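Local coordinates for twitching motility protein PilT (Aquifex aeolicus, PDB 2EYU) that probably uses ATP hydrolysis to power retraction of type IV pili, the motion behind bacterial twitching motility, at residues 216-219 / 220-223; 223-226 / 227-231. The protein carries 1 engineered substitution. All coordinates share one frame; numbering follows the deposited sequence.

Contact 1: residues 216-219 / 220-223; sequences MQTM and NQTL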
loop_
_atom_site.group_PDB
_atom_site.type_symbol
_atom_site.label_atom_id
_atom_site.label_comp_id
_atom_site.label_asym_id
_atom_site.label_seq_id
_atom_site.Cartn_x
_atom_site.Cartn_y
_atom_site.Cartn_z
HETATM N N MSE A 216 11.411 -2.217 -6.953
HETATM C CA MSE A 216 10.376 -3.250 -7.046
HETATM C C MSE A 216 10.812 -4.550 -6.400
HETATM O O MSE A 216 11.981 -4.905 -6.302
HETATM C CB MSE A 216 9.997 -3.499 -8.505
HETATM C CG MSE A 216 9.188 -2.395 -9.167
HETATM SE SE MSE A 216 7.444 -2.155 -8.354
HETATM C CE MSE A 216 6.593 -2.055 -10.082
ATOM N N GLN A 217 9.846 -5.338 -5.927
ATOM C CA GLN A 217 10.254 -6.621 -5.358
ATOM C C GLN A 217 9.020 -7.493 -5.196
ATOM O O GLN A 217 8.036 -7.063 -4.607
ATOM C CB GLN A 217 11.004 -6.451 -4.034
ATOM C CG GLN A 217 11.197 -7.767 -3.299
ATOM C CD GLN A 217 12.493 -7.868 -2.527
ATOM O OE1 GLN A 217 13.572 -7.803 -3.123
ATOM N NE2 GLN A 217 12.392 -8.047 -1.208
ATOM N N THR A 218 9.081 -8.702 -5.755
ATOM C CA THR A 218 7.908 -9.570 -5.655
ATOM C C THR A 218 7.871 -10.190 -4.263
ATOM O O THR A 218 8.907 -10.220 -3.600
ATOM C CB THR A 218 7.968 -10.664 -6.730
ATOM O OG1 THR A 218 8.033 -10.013 -8.014
ATOM C CG2 THR A 218 6.728 -11.537 -6.752
HETATM N N MSE A 219 6.729 -10.688 -3.840
HETATM C CA MSE A 219 6.573 -11.386 -2.558
HETATM C C MSE A 219 7.419 -12.648 -2.512
HETATM O O MSE A 219 8.126 -12.907 -1.531
HETATM C CB MSE A 219 5.081 -11.677 -2.434
HETATM C CG MSE A 219 4.650 -12.588 -1.306
HETATM SE SE MSE A 219 4.878 -11.735 0.401
HETATM C CE MSE A 219 3.222 -10.753 0.257
ATOM N N ASN A 220 7.341 -13.429 -3.588
ATOM C CA ASN A 220 8.084 -14.675 -3.767
ATOM C C ASN A 220 9.570 -14.455 -3.574
ATOM O O ASN A 220 10.312 -15.270 -3.014
ATOM C CB ASN A 220 7.805 -15.246 -5.153
ATOM C CG ASN A 220 6.698 -16.271 -5.196
ATOM O OD1 ASN A 220 6.277 -16.729 -6.259
ATOM N ND2 ASN A 220 6.218 -16.653 -4.027
ATOM N N GLN A 221 10.056 -13.299 -4.035
ATOM C CA GLN A 221 11.475 -13.020 -3.803
ATOM C C GLN A 221 11.774 -12.769 -2.326
ATOM O O GLN A 221 12.752 -13.258 -1.741
ATOM C CB GLN A 221 11.911 -11.817 -4.627
ATOM C CG GLN A 221 11.659 -11.865 -6.132
ATOM C CD GLN A 221 12.311 -10.626 -6.745
ATOM O OE1 GLN A 221 11.645 -9.713 -7.231
ATOM N NE2 GLN A 221 13.638 -10.623 -6.665
ATOM N N THR A 222 10.910 -11.968 -1.713
ATOM C CA THR A 222 11.049 -11.593 -0.312
ATOM C C THR A 222 10.980 -12.816 0.603
ATOM O O THR A 222 11.705 -12.912 1.591
ATOM C CB THR A 222 9.974 -10.584 0.120
ATOM O OG1 THR A 222 10.058 -9.364 -0.631
ATOM C CG2 THR A 222 10.217 -10.217 1.580
ATOM N N LEU A 223 10.105 -13.764 0.291
ATOM C CA LEU A 223 10.077 -15.052 0.964
ATOM C C LEU A 223 11.357 -15.845 0.762
ATOM O O LEU A 223 11.960 -16.466 1.643
ATOM C CB LEU A 223 8.893 -15.878 0.431
ATOM C CG LEU A 223 7.520 -15.287 0.722
ATOM C CD1 LEU A 223 6.447 -15.955 -0.128
ATOM C CD2 LEU A 223 7.230 -15.414 2.207
#
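Gln217 and Thr222 cross at about a right angle where a short strand runs into helix 219-228. The amide nitrogen NE2 of Gln217 gives a hydrogen bond of 2.7 Å to OG1 of Thr222. The bond is bent, 137° at the hydrogen, and the hydroxyl lies tilted out of the amide plane. CG of Gln217 stands anti to the backbone N (chi1 169°), and a bend at chi2 then turns the amide to the threonine. OG1 of Thr222 is also hydrogen-bonded to the carbonyl O of Tyr182, so two partners hold this hydroxyl.

Gln221 reaches back over the start of the helix, its side chain across that of Thr218. OE1 of Gln221 accepts the backbone N-H of Thr218 at 3.1 Å. The N-H points straight at the oxygen, but the donor sits above the carbonyl plane. This is the return half of a capping box. Thr218 is the N-cap residue, but its side chain does not supply the other half. The carbonyl O of Thr218 accepts the N-H of Thr222 at 3.3 Å, opening the helical bonding. One residue on, CG of the selenomethionine Met219 meets CD1 of Leu223 at 4.0 Å.

The strand end pairs by backbone bonds between Gln217 and Leu184, at the edge of the sheet. Met219 and Leu223 both touch Ala181 of strand 179-185. Thr218 packs on helix 200-209, and Leu223 on Leu247 of helix 244-251.

Contact 2: residues 223-226 / 227-231; sequences LYKL and YKQGL
Tyr224 overlaps Lys228 one turn further along helix 219-228, just before a Schellman motif ends that helix. The lysine chain crosses the ring obliquely: CG of Lys228 sits above the rim of one face, 3.5 Å from CE1 of Tyr224. Bends at chi2, chi3 and chi4 bring NZ of Lys228 down from above the face to the ring edge, near its plane. The ammonium meets the ring at its edge, not over its face. NZ of Lys228 also makes a weak hydrogen bond of 3.3 Å to OH of Tyr224. The tyrosine has CG anti to its own N (chi1 -178°), which lays the ring alongside the next turn. Replacing Tyr224 by an alanine would probably cost the Lys228 ammonium its weak hydroxyl partner and leave the lysine's aliphatic chain without the ring it packs on.

Below this pair the backbone is regular: N of Lys228 hydrogen-bonds to O of Tyr224 at 2.8 Å. Lys225 and Gln229 run side by side and point the same way, with NZ of Lys225 3.7 Å from OE1 of Gln229. Leu226 packs on Val179 of strand 179-185, and Tyr224 on Leu247 and Ile251 of helix 244-251.

Gly230 takes a positive phi (65°) as the C-prime residue, a conformation that favours glycine. N of Gly230 hydrogen-bonds back to O of Tyr227 at 2.8 Å. The chain then folds over the helix end, and CB of Leu231 comes 4.2 Å from CB of Leu226. The longer-span Schellman bond runs from N of Leu231 to O of Leu226, 2.7 Å, nearly along that carbonyl's axis.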
loop_
_atom_site.group_PDB
_atom_site.type_symbol
_atom_site.label_atom_id
_atom_site.label_comp_id
_atom_site.label_asym_id
_atom_site.label_seq_id
_atom_site.Cartn_x
_atom_site.Cartn_y
_atom_site.Cartn_z
ATOM N N LEU A 223 10.105 -13.764 0.291
ATOM C CA LEU A 223 10.077 -15.052 0.964
ATOM C C LEU A 223 11.357 -15.845 0.762
ATOM O O LEU A 223 11.960 -16.466 1.643
ATOM C CB LEU A 223 8.893 -15.878 0.431
ATOM C CG LEU A 223 7.520 -15.287 0.722
ATOM C CD1 LEU A 223 6.447 -15.955 -0.128
ATOM C CD2 LEU A 223 7.230 -15.414 2.207
ATOM N N TYR A 224 11.800 -15.830 -0.496
ATOM C CA TYR A 224 13.063 -16.489 -0.818
ATOM C C TYR A 224 14.186 -15.935 0.038
ATOM O O TYR A 224 14.894 -16.711 0.703
ATOM C CB TYR A 224 13.342 -16.348 -2.307
ATOM C CG TYR A 224 14.593 -17.006 -2.840
ATOM C CD1 TYR A 224 15.047 -18.218 -2.350
ATOM C CD2 TYR A 224 15.322 -16.401 -3.853
ATOM C CE1 TYR A 224 16.194 -18.801 -2.856
ATOM C CE2 TYR A 224 16.468 -16.975 -4.367
ATOM C CZ TYR A 224 16.901 -18.180 -3.861
ATOM O OH TYR A 224 18.042 -18.762 -4.362
ATOM N N LYS A 225 14.389 -14.620 0.072
ATOM C CA LYS A 225 15.507 -14.099 0.871
ATOM C C LYS A 225 15.303 -14.296 2.362
ATOM O O LYS A 225 16.262 -14.583 3.086
ATOM C CB LYS A 225 15.769 -12.628 0.561
ATOM C CG LYS A 225 14.610 -11.840 -0.014
ATOM C CD LYS A 225 14.891 -10.344 0.102
ATOM C CE LYS A 225 14.798 -9.895 1.548
ATOM N NZ LYS A 225 16.084 -9.353 2.072
ATOM N N LEU A 226 14.085 -14.168 2.877
ATOM C CA LEU A 226 13.866 -14.467 4.291
ATOM C C LEU A 226 14.226 -15.911 4.625
ATOM O O LEU A 226 14.821 -16.177 5.672
ATOM C CB LEU A 226 12.406 -14.225 4.687
ATOM C CG LEU A 226 11.972 -12.758 4.549
ATOM C CD1 LEU A 226 10.581 -12.515 5.111
ATOM C CD2 LEU A 226 12.992 -11.826 5.206
ATOM N N TYR A 227 13.838 -16.817 3.732
ATOM C CA TYR A 227 14.144 -18.235 3.903
ATOM C C TYR A 227 15.656 -18.444 3.858
ATOM O O TYR A 227 16.186 -19.193 4.680
ATOM C CB TYR A 227 13.443 -19.110 2.853
ATOM C CG TYR A 227 13.940 -20.544 2.821
ATOM C CD1 TYR A 227 13.769 -21.412 3.887
ATOM C CD2 TYR A 227 14.607 -21.039 1.705
ATOM C CE1 TYR A 227 14.229 -22.722 3.851
ATOM C CE2 TYR A 227 15.070 -22.336 1.658
ATOM C CZ TYR A 227 14.882 -23.176 2.731
ATOM O OH TYR A 227 15.346 -24.471 2.676
ATOM N N LYS A 228 16.298 -17.787 2.900
ATOM C CA LYS A 228 17.713 -17.982 2.614
ATOM C C LYS A 228 18.560 -17.382 3.731
ATOM O O LYS A 228 19.762 -17.608 3.773
ATOM C CB LYS A 228 18.111 -17.374 1.270
ATOM C CG LYS A 228 18.001 -18.323 0.094
ATOM C CD LYS A 228 19.239 -19.196 -0.037
ATOM C CE LYS A 228 18.861 -20.622 -0.397
ATOM N NZ LYS A 228 18.212 -20.711 -1.732
ATOM N N GLN A 229 17.910 -16.633 4.617
ATOM C CA GLN A 229 18.602 -16.063 5.770
ATOM C C GLN A 229 18.212 -16.809 7.045
ATOM O O GLN A 229 18.568 -16.408 8.151
ATOM C CB GLN A 229 18.299 -14.573 5.896
ATOM C CG GLN A 229 18.477 -13.794 4.599
ATOM C CD GLN A 229 17.818 -12.428 4.687
ATOM O OE1 GLN A 229 18.284 -11.458 4.089
ATOM N NE2 GLN A 229 16.727 -12.354 5.444
ATOM N N GLY A 230 17.482 -17.906 6.867
ATOM C CA GLY A 230 17.046 -18.753 7.970
ATOM C C GLY A 230 16.086 -17.986 8.855
ATOM O O GLY A 230 15.985 -18.162 10.071
ATOM N N LEU A 231 15.350 -17.074 8.209
ATOM C CA LEU A 231 14.448 -16.226 8.976
ATOM C C LEU A 231 13.047 -16.823 9.075
ATOM O O LEU A 231 12.335 -16.522 10.042
ATOM C CB LEU A 231 14.396 -14.817 8.371
ATOM C CG LEU A 231 15.318 -13.787 9.022
ATOM C CD1 LEU A 231 14.536 -12.595 9.557
ATOM C CD2 LEU A 231 16.127 -14.429 10.141
#

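Contacts 1 and 2 cover the two ends of helix 219-228. Their centres lie about 11 Å apart and they share Leu223. Contact 1 holds the start, where the edge strand enters the helix, and is largely buried. Contact 2 holds the C-terminal end and is more open to solvent. They also touch directly: NE2 of Gln217 lies 3.6 Å from CD of Lys225, a packing contact. Contact 1 is nearer the middle of the chain, about 15 Å between its centre and that of the chain, against about 22 Å for contact 2. The side chain of Met219 in contact 1 lies near, without touching, the probable Walker A loop, which includes Lys38 and Ser39.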